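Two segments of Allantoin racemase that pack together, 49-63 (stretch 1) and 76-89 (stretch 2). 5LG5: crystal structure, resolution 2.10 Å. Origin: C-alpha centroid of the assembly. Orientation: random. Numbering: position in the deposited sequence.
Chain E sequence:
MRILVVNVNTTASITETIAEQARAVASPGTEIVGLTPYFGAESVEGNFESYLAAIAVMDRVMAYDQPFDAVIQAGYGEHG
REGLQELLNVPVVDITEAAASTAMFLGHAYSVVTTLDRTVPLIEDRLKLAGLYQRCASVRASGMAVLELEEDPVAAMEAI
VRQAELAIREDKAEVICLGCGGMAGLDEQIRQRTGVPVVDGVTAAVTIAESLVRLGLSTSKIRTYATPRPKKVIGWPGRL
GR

Stretch 1, residues 49-63: ESYLAAIAVMDRVMA
Stretch 2 (76-89) YGEHGREGLQELLN

How do the two backbones lie? Stretch 1 is helical from Glu49, continuing a helix begun earlier; stretch 2 is a loop leading into helix 81-87. The helices run roughly parallel, crossing at -26° with axes 9.4 Å apart at closest approach. CA atoms pair Ser50 with Glu78 (5.1 Å), Ala54 with Gly80 (4.1 Å) and Met58 with Leu84 (5.9 Å).

What secures the loop before the helix? Gly77 has positive phi (86/16), then Glu78 (-92/160) and His79 (-80/168) are extended. Ser50, chi1 t, accepts a hydrogen bond at OG from His79 N at 2.9 Å. A water lies 2.8 Å from Ser50 OG and donates to Gly77 O at 3.0 Å, bridging helix and loop. His79 (chi1 m, chi2 -68°) lays its ring over that of Tyr51 (chi1 m, chi2 -54°) in an offset stack, centroids 4.2 Å apart and planes at 7°, so flat faces share van der Waals contact.

Why can the chains come so close at Gly80? This N-cap residue, at phi/psi 122/-26, presents only its backbone: Gly80 CA sits 3.5 Å from Ala54 CB. A CB here would lie 3.0 Å from Ala54 CA, a clash. Gly83, one turn along (-65/-47), likewise leaves room for sulfur, with Met58 SD 3.7 Å from Gly83 CA.

What fills the space further along? Apolar side chains do. Leu84 (chi1 -101°, chi2 -1°) places CD2 3.7 Å from Val57 CG1 and CD1 3.7 Å from Met58 CG; Met58 is m, t, with chi3 -107°. Leu87 (m, t) brings CD1 to 3.9 Å from Met58 CG. Leu88 (m, t), leaving helical geometry at -107/155, sets CD1 4.0 Å from Val61 CG1 and CD2 3.3 Å from Met62 CE, a snug closing contact.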

ATOM      1  N   GLU E  49     -16.786 -20.789 -12.064  1.00 12.15           N
ATOM      2  CA  GLU E  49     -17.867 -20.219 -12.878  1.00 12.99           C
ATOM      3  C   GLU E  49     -17.449 -18.878 -13.491  1.00 11.11           C
ATOM      4  O   GLU E  49     -17.815 -18.571 -14.627  1.00  9.64           O
ATOM      5  CB  GLU E  49     -19.153 -20.094 -12.041  1.00 11.95           C
ATOM      6  CG  GLU E  49     -19.699 -21.453 -11.582  1.00 13.24           C
ATOM      7  CD  GLU E  49     -20.737 -21.351 -10.479  1.00 18.33           C
ATOM      8  OE1 GLU E  49     -21.088 -20.225 -10.072  1.00 19.49           O
ATOM      9  OE2 GLU E  49     -21.197 -22.411 -10.006  1.00 25.06           O
ATOM     10  N   SER E  50     -16.662 -18.096 -12.750  1.00  9.58           N
ATOM     11  CA  SER E  50     -16.198 -16.798 -13.248  1.00 13.49           C
ATOM     12  C   SER E  50     -15.256 -16.961 -14.439  1.00 13.30           C
ATOM     13  O   SER E  50     -15.388 -16.265 -15.454  1.00 10.40           O
ATOM     14  CB  SER E  50     -15.524 -15.986 -12.141  1.00 12.40           C
ATOM     15  OG  SER E  50     -14.987 -14.783 -12.676  1.00 20.39           O
ATOM     16  N   TYR E  51     -14.305 -17.883 -14.307  1.00 10.65           N
ATOM     17  CA  TYR E  51     -13.389 -18.181 -15.409  1.00 14.29           C
ATOM     18  C   TYR E  51     -14.146 -18.743 -16.602  1.00 12.84           C
ATOM     19  O   TYR E  51     -13.850 -18.434 -17.762  1.00 10.75           O
ATOM     20  CB  TYR E  51     -12.314 -19.162 -14.949  1.00 12.78           C
ATOM     21  CG  TYR E  51     -11.156 -18.499 -14.236  1.00 13.40           C
ATOM     22  CD1 TYR E  51     -10.453 -17.457 -14.832  1.00 14.97           C
ATOM     23  CD2 TYR E  51     -10.785 -18.894 -12.960  1.00 13.41           C
ATOM     24  CE1 TYR E  51      -9.390 -16.847 -14.186  1.00 13.78           C
ATOM     25  CE2 TYR E  51      -9.718 -18.283 -12.292  1.00 14.48           C
ATOM     26  CZ  TYR E  51      -9.028 -17.260 -12.915  1.00 17.32           C
ATOM     27  OH  TYR E  51      -7.974 -16.652 -12.271  1.00 18.67           O
ATOM     28  N   LEU E  52     -15.135 -19.577 -16.303  1.00 13.18           N
ATOM     29  CA  LEU E  52     -16.011 -20.095 -17.338  1.00 10.23           C
ATOM     30  C   LEU E  52     -16.766 -18.966 -18.006  1.00  9.59           C
ATOM     31  O   LEU E  52     -16.873 -18.905 -19.226  1.00 13.09           O
ATOM     32  CB  LEU E  52     -16.982 -21.101 -16.725  1.00 13.69           C
ATOM     33  CG  LEU E  52     -17.959 -21.754 -17.703  1.00 18.78           C
ATOM     34  CD1 LEU E  52     -17.208 -22.349 -18.878  1.00 15.65           C
ATOM     35  CD2 LEU E  52     -18.776 -22.811 -16.952  1.00 16.39           C
ATOM     36  N   ALA E  53     -17.296 -18.052 -17.208  1.00  9.56           N
ATOM     37  CA  ALA E  53     -18.009 -16.930 -17.794  1.00 11.06           C
ATOM     38  C   ALA E  53     -17.085 -16.050 -18.652  1.00 12.04           C
ATOM     39  O   ALA E  53     -17.495 -15.557 -19.704  1.00 10.45           O
ATOM     40  CB  ALA E  53     -18.681 -16.110 -16.697  1.00 12.04           C
ATOM     41  N   ALA E  54     -15.828 -15.876 -18.230  1.00 11.12           N
ATOM     42  CA  ALA E  54     -14.896 -15.044 -19.003  1.00 12.76           C
ATOM     43  C   ALA E  54     -14.814 -15.484 -20.456  1.00 10.85           C
ATOM     44  O   ALA E  54     -14.964 -14.678 -21.369  1.00 12.34           O
ATOM     45  CB  ALA E  54     -13.486 -15.069 -18.379  1.00 11.86           C
ATOM     46  N   ILE E  55     -14.585 -16.772 -20.654  1.00 10.98           N
ATOM     47  CA  ILE E  55     -14.443 -17.337 -21.994  1.00 13.58           C
ATOM     48  C   ILE E  55     -15.757 -17.326 -22.738  1.00 14.28           C
ATOM     49  O   ILE E  55     -15.805 -17.051 -23.933  1.00 15.85           O
ATOM     50  CB  ILE E  55     -13.924 -18.794 -21.938  1.00 16.73           C
ATOM     51  CG1 ILE E  55     -12.504 -18.805 -21.409  1.00 18.03           C
ATOM     52  CG2 ILE E  55     -13.902 -19.406 -23.329  1.00 25.87           C
ATOM     53  CD1 ILE E  55     -11.650 -17.823 -22.170  1.00 20.76           C
ATOM     54  N   ALA E  56     -16.822 -17.659 -22.018  1.00 15.15           N
ATOM     55  CA  ALA E  56     -18.164 -17.664 -22.591  1.00 12.97           C
ATOM     56  C   ALA E  56     -18.528 -16.302 -23.151  1.00 14.35           C
ATOM     57  O   ALA E  56     -19.048 -16.206 -24.261  1.00 13.83           O
ATOM     58  CB  ALA E  56     -19.177 -18.097 -21.544  1.00 12.23           C
ATOM     59  N   VAL E  57     -18.253 -15.250 -22.378  1.00 14.76           N
ATOM     60  CA  VAL E  57     -18.581 -13.888 -22.791  1.00 13.83           C
ATOM     61  C   VAL E  57     -17.763 -13.489 -24.014  1.00 14.22           C
ATOM     62  O   VAL E  57     -18.287 -12.938 -24.982  1.00 14.13           O
ATOM     63  CB  VAL E  57     -18.367 -12.875 -21.622  1.00 15.74           C
ATOM     64  CG1 VAL E  57     -18.364 -11.436 -22.131  1.00 13.06           C
ATOM     65  CG2 VAL E  57     -19.442 -13.068 -20.539  1.00 12.86           C
ATOM     66  N   MET E  58     -16.466 -13.776 -23.960  1.00 13.28           N
ATOM     67  CA  MET E  58     -15.580 -13.509 -25.089  1.00 12.79           C
ATOM     68  C   MET E  58     -16.063 -14.222 -26.349  1.00 13.47           C
ATOM     69  O   MET E  58     -16.157 -13.631 -27.428  1.00 14.93           O
ATOM     70  CB  MET E  58     -14.145 -13.936 -24.743  1.00 14.48           C
ATOM     71  CG  MET E  58     -13.396 -12.964 -23.842  1.00 13.81           C
ATOM     72  SD  MET E  58     -11.695 -13.506 -23.527  1.00 16.50           S
ATOM     73  CE  MET E  58     -11.892 -14.019 -21.831  1.00 14.56           C
ATOM     74  N   ASP E  59     -16.398 -15.492 -26.182  1.00 14.14           N
ATOM     75  CA  ASP E  59     -16.976 -16.301 -27.253  1.00 17.58           C
ATOM     76  C   ASP E  59     -18.243 -15.658 -27.847  1.00 14.64           C
ATOM     77  O   ASP E  59     -18.381 -15.499 -29.065  1.00 12.67           O
ATOM     78  CB  ASP E  59     -17.284 -17.701 -26.699  1.00 15.88           C
ATOM     79  CG  ASP E  59     -17.935 -18.618 -27.731  1.00 21.85           C
ATOM     80  OD1 ASP E  59     -19.123 -18.998 -27.566  1.00 17.99           O
ATOM     81  OD2 ASP E  59     -17.237 -18.972 -28.698  1.00 13.53           O
ATOM     82  N   ARG E  60     -19.150 -15.248 -26.967  1.00 17.40           N
ATOM     83  CA  ARG E  60     -20.442 -14.686 -27.377  1.00 14.39           C
ATOM     84  C   ARG E  60     -20.284 -13.392 -28.158  1.00 14.43           C
ATOM     85  O   ARG E  60     -20.992 -13.133 -29.131  1.00 13.26           O
ATOM     86  CB  ARG E  60     -21.321 -14.442 -26.150  1.00 15.21           C
ATOM     87  CG  ARG E  60     -22.793 -14.148 -26.446  1.00 14.43           C
ATOM     88  CD  ARG E  60     -23.422 -15.197 -27.357  1.00 17.31           C
ATOM     89  NE  ARG E  60     -24.616 -14.722 -28.062  1.00 18.50           N
ATOM     90  CZ  ARG E  60     -24.620 -14.039 -29.205  1.00 18.06           C
ATOM     91  NH1 ARG E  60     -23.484 -13.692 -29.796  1.00 15.10           N
ATOM     92  NH2 ARG E  60     -25.775 -13.686 -29.749  1.00 19.65           N
ATOM     93  N   VAL E  61     -19.359 -12.562 -27.702  1.00 15.32           N
ATOM     94  CA  VAL E  61     -19.116 -11.279 -28.336  1.00 13.28           C
ATOM     95  C   VAL E  61     -18.451 -11.457 -29.702  1.00 14.84           C
ATOM     96  O   VAL E  61     -18.799 -10.774 -30.670  1.00 14.91           O
ATOM     97  CB  VAL E  61     -18.286 -10.363 -27.403  1.00 13.48           C
ATOM     98  CG1 VAL E  61     -17.813  -9.108 -28.143  1.00 12.95           C
ATOM     99  CG2 VAL E  61     -19.111 -10.027 -26.139  1.00  9.91           C
ATOM    100  N   MET E  62     -17.490 -12.367 -29.766  1.00 13.48           N
ATOM    101  CA  MET E  62     -16.810 -12.672 -31.029  1.00 19.10           C
ATOM    102  C   MET E  62     -17.767 -13.291 -32.050  1.00 17.25           C
ATOM    103  O   MET E  62     -17.621 -13.091 -33.252  1.00 22.98           O
ATOM    104  CB  MET E  62     -15.611 -13.598 -30.795  1.00 11.54           C
ATOM    105  CG  MET E  62     -14.441 -12.944 -30.042  1.00 19.31           C
ATOM    106  SD  MET E  62     -13.885 -11.374 -30.740  1.00 27.39           S
ATOM    107  CE  MET E  62     -14.688 -10.261 -29.642  1.00 14.68           C
ATOM    108  N   ALA E  63     -18.721 -14.071 -31.565  1.00 18.28           N
ATOM    109  CA  ALA E  63     -19.763 -14.641 -32.423  1.00 19.59           C
ATOM    110  C   ALA E  63     -20.774 -13.623 -32.952  1.00 22.63           C
ATOM    111  O   ALA E  63     -21.509 -13.920 -33.889  1.00 28.15           O
ATOM    112  CB  ALA E  63     -20.488 -15.766 -31.695  1.00 21.04           C
ATOM    113  N   TYR E  76     -20.960  -8.793 -11.935  1.00 24.88           N
ATOM    114  CA  TYR E  76     -20.189  -8.149 -10.886  1.00 27.35           C
ATOM    115  C   TYR E  76     -19.078  -9.012 -10.299  1.00 23.43           C
ATOM    116  O   TYR E  76     -19.340 -10.043  -9.676  1.00 22.25           O
ATOM    117  CB  TYR E  76     -21.108  -7.590  -9.795  1.00 28.42           C
ATOM    118  CG  TYR E  76     -20.583  -6.300  -9.237  1.00 24.84           C
ATOM    119  CD1 TYR E  76     -21.045  -5.078  -9.717  1.00 27.62           C
ATOM    120  CD2 TYR E  76     -19.563  -6.295  -8.285  1.00 23.54           C
ATOM    121  CE1 TYR E  76     -20.543  -3.881  -9.226  1.00 24.79           C
ATOM    122  CE2 TYR E  76     -19.056  -5.113  -7.786  1.00 22.74           C
ATOM    123  CZ  TYR E  76     -19.547  -3.904  -8.260  1.00 26.85           C
ATOM    124  OH  TYR E  76     -19.028  -2.723  -7.760  1.00 30.18           O
ATOM    125  N   GLY E  77     -17.834  -8.606 -10.553  1.00 26.72           N
ATOM    126  CA  GLY E  77     -16.686  -9.263  -9.951  1.00 21.92           C
ATOM    127  C   GLY E  77     -16.194 -10.478 -10.719  1.00 25.19           C
ATOM    128  O   GLY E  77     -15.478 -11.313 -10.164  1.00 23.17           O
ATOM    129  N   GLU E  78     -16.612 -10.608 -11.976  1.00 22.48           N
ATOM    130  CA  GLU E  78     -16.116 -11.693 -12.830  1.00 25.29           C
ATOM    131  C   GLU E  78     -14.904 -11.335 -13.662  1.00 18.47           C
ATOM    132  O   GLU E  78     -14.615 -10.170 -13.920  1.00 19.35           O
ATOM    133  CB  GLU E  78     -17.205 -12.262 -13.751  1.00 24.91           C
ATOM    134  CG  GLU E  78     -18.225 -13.089 -13.036  1.00 26.80           C
ATOM    135  CD  GLU E  78     -19.159 -12.266 -12.189  1.00 34.08           C
ATOM    136  OE1 GLU E  78     -19.493 -11.140 -12.623  1.00 35.70           O
ATOM    137  OE2 GLU E  78     -19.548 -12.743 -11.091  1.00 36.88           O
ATOM    138  N   HIS E  79     -14.219 -12.379 -14.104  1.00 19.58           N
ATOM    139  CA  HIS E  79     -13.071 -12.232 -14.962  1.00 16.75           C
ATOM    140  C   HIS E  79     -13.526 -12.003 -16.388  1.00 17.72           C
ATOM    141  O   HIS E  79     -14.704 -12.191 -16.720  1.00 17.50           O
ATOM    142  CB  HIS E  79     -12.230 -13.498 -14.915  1.00 19.97           C
ATOM    143  CG  HIS E  79     -11.505 -13.702 -13.620  1.00 20.96           C
ATOM    144  ND1 HIS E  79     -10.482 -12.889 -13.208  1.00 22.48           N
ATOM    145  CD2 HIS E  79     -11.636 -14.666 -12.668  1.00 20.49           C
ATOM    146  CE1 HIS E  79     -10.014 -13.322 -12.042  1.00 24.94           C
ATOM    147  NE2 HIS E  79     -10.701 -14.394 -11.702  1.00 24.84           N
ATOM    148  N   GLY E  80     -12.577 -11.596 -17.229  1.00 16.10           N
ATOM    149  CA  GLY E  80     -12.770 -11.607 -18.663  1.00 16.12           C
ATOM    150  C   GLY E  80     -12.617 -10.287 -19.389  1.00 18.71           C
ATOM    151  O   GLY E  80     -12.272 -10.281 -20.571  1.00 18.33           O
ATOM    152  N   ARG E  81     -12.842  -9.178 -18.686  1.00 20.18           N
ATOM    153  CA  ARG E  81     -12.783  -7.857 -19.306  1.00 17.29           C
ATOM    154  C   ARG E  81     -11.508  -7.651 -20.128  1.00 14.49           C
ATOM    155  O   ARG E  81     -11.566  -7.186 -21.266  1.00 13.16           O
ATOM    156  CB  ARG E  81     -12.894  -6.739 -18.257  1.00 19.66           C
ATOM    157  CG  ARG E  81     -12.357  -5.397 -18.777  1.00 18.41           C
ATOM    158  CD  ARG E  81     -12.398  -4.295 -17.761  1.00 24.65           C
ATOM    159  NE  ARG E  81     -11.593  -4.587 -16.572  1.00 19.80           N
ATOM    160  CZ  ARG E  81     -10.266  -4.537 -16.504  1.00 24.33           C
ATOM    161  NH1 ARG E  81      -9.534  -4.223 -17.565  1.00 25.51           N
ATOM    162  NH2 ARG E  81      -9.660  -4.799 -15.355  1.00 26.89           N
ATOM    163  N   GLU E  82     -10.367  -8.017 -19.549  1.00 12.87           N
ATOM    164  CA  GLU E  82      -9.078  -7.795 -20.195  1.00 16.07           C
ATOM    165  C   GLU E  82      -8.974  -8.549 -21.510  1.00 14.82           C
ATOM    166  O   GLU E  82      -8.364  -8.061 -22.454  1.00 13.23           O
ATOM    167  CB  GLU E  82      -7.920  -8.219 -19.286  1.00 15.17           C
ATOM    168  CG  GLU E  82      -7.868  -7.562 -17.916  1.00 19.05           C
ATOM    169  CD  GLU E  82      -8.490  -8.428 -16.829  1.00 24.41           C
ATOM    170  OE1 GLU E  82      -9.462  -9.169 -17.115  1.00 23.04           O
ATOM    171  OE2 GLU E  82      -7.957  -8.414 -15.698  1.00 30.22           O
ATOM    172  N   GLY E  83      -9.586  -9.728 -21.563  1.00 13.75           N
ATOM    173  CA  GLY E  83      -9.610 -10.529 -22.779  1.00 16.30           C
ATOM    174  C   GLY E  83     -10.387  -9.835 -23.877  1.00 12.82           C
ATOM    175  O   GLY E  83      -9.929  -9.752 -25.025  1.00 13.01           O
ATOM    176  N   LEU E  84     -11.573  -9.339 -23.529  1.00 14.84           N
ATOM    177  CA  LEU E  84     -12.371  -8.555 -24.479  1.00 13.11           C
ATOM    178  C   LEU E  84     -11.562  -7.375 -24.999  1.00 10.48           C
ATOM    179  O   LEU E  84     -11.587  -7.078 -26.194  1.00 11.84           O
ATOM    180  CB  LEU E  84     -13.641  -8.011 -23.823  1.00 14.52           C
ATOM    181  CG  LEU E  84     -15.020  -8.662 -24.033  1.00 18.83           C
ATOM    182  CD1 LEU E  84     -14.975  -9.860 -24.972  1.00 13.61           C
ATOM    183  CD2 LEU E  84     -15.665  -9.008 -22.697  1.00 18.82           C
ATOM    184  N   GLN E  85     -10.864  -6.695 -24.089  1.00 11.14           N
ATOM    185  CA  GLN E  85     -10.064  -5.526 -24.457  1.00 12.09           C
ATOM    186  C   GLN E  85      -8.977  -5.838 -25.483  1.00 10.11           C
ATOM    187  O   GLN E  85      -8.643  -4.994 -26.320  1.00 11.02           O
ATOM    188  CB  GLN E  85      -9.481  -4.840 -23.215  1.00  9.41           C
ATOM    189  CG  GLN E  85     -10.529  -4.048 -22.400  1.00 10.05           C
ATOM    190  CD  GLN E  85      -9.950  -3.450 -21.136  1.00 14.65           C
ATOM    191  OE1 GLN E  85      -9.459  -4.176 -20.275  1.00 13.03           O
ATOM    192  NE2 GLN E  85      -9.985  -2.120 -21.023  1.00 15.75           N
ATOM    193  N   GLU E  86      -8.413  -7.037 -25.417  1.00 11.68           N
ATOM    194  CA  GLU E  86      -7.425  -7.452 -26.420  1.00 10.38           C
ATOM    195  C   GLU E  86      -8.124  -7.760 -27.717  1.00 12.04           C
ATOM    196  O   GLU E  86      -7.672  -7.369 -28.787  1.00 12.44           O
ATOM    197  CB  GLU E  86      -6.697  -8.705 -25.971  1.00 10.80           C
ATOM    198  CG  GLU E  86      -5.694  -8.485 -24.881  1.00 13.78           C
ATOM    199  CD  GLU E  86      -4.869  -9.718 -24.634  1.00 13.81           C
ATOM    200  OE1 GLU E  86      -5.164 -10.759 -25.275  1.00 12.62           O
ATOM    201  OE2 GLU E  86      -3.959  -9.652 -23.777  1.00 12.77           O
ATOM    202  N   LEU E  87      -9.230  -8.497 -27.605  1.00 11.81           N
ATOM    203  CA  LEU E  87      -9.968  -8.963 -28.766  1.00 13.50           C
ATOM    204  C   LEU E  87     -10.604  -7.824 -29.553  1.00 15.04           C
ATOM    205  O   LEU E  87     -10.696  -7.891 -30.779  1.00 15.45           O
ATOM    206  CB  LEU E  87     -11.051  -9.945 -28.325  1.00 13.89           C
ATOM    207  CG  LEU E  87     -10.502 -11.271 -27.792  1.00 14.84           C
ATOM    208  CD1 LEU E  87     -11.619 -12.066 -27.165  1.00 12.00           C
ATOM    209  CD2 LEU E  87      -9.846 -12.054 -28.939  1.00 19.36           C
ATOM    210  N   LEU E  88     -11.031  -6.776 -28.851  1.00 11.03           N
ATOM    211  CA  LEU E  88     -11.846  -5.739 -29.481  1.00 10.92           C
ATOM    212  C   LEU E  88     -11.094  -4.429 -29.723  1.00 13.11           C
ATOM    213  O   LEU E  88     -10.132  -4.128 -29.025  1.00 11.59           O
ATOM    214  CB  LEU E  88     -13.070  -5.473 -28.610  1.00  9.74           C
ATOM    215  CG  LEU E  88     -14.000  -6.666 -28.423  1.00 11.12           C
ATOM    216  CD1 LEU E  88     -15.055  -6.354 -27.365  1.00 10.57           C
ATOM    217  CD2 LEU E  88     -14.654  -6.931 -29.766  1.00 15.36           C
ATOM    218  N   ASN E  89     -11.554  -3.647 -30.697  1.00 13.47           N
ATOM    219  CA  ASN E  89     -11.084  -2.278 -30.890  1.00 13.97           C
ATOM    220  C   ASN E  89     -12.184  -1.271 -30.588  1.00 12.39           C
ATOM    221  O   ASN E  89     -12.262  -0.216 -31.215  1.00 14.65           O
ATOM    222  CB  ASN E  89     -10.554  -2.062 -32.314  1.00 18.19           C
ATOM    223  CG  ASN E  89      -9.319  -2.880 -32.608  1.00 23.02           C
ATOM    224  OD1 ASN E  89      -9.391  -4.090 -32.820  1.00 29.15           O
ATOM    225  ND2 ASN E  89      -8.168  -2.217 -32.626  1.00 24.53           N
TER
HETATM  226  O   HOH W   1     -13.570 -13.663 -10.483  1.00 22.40           O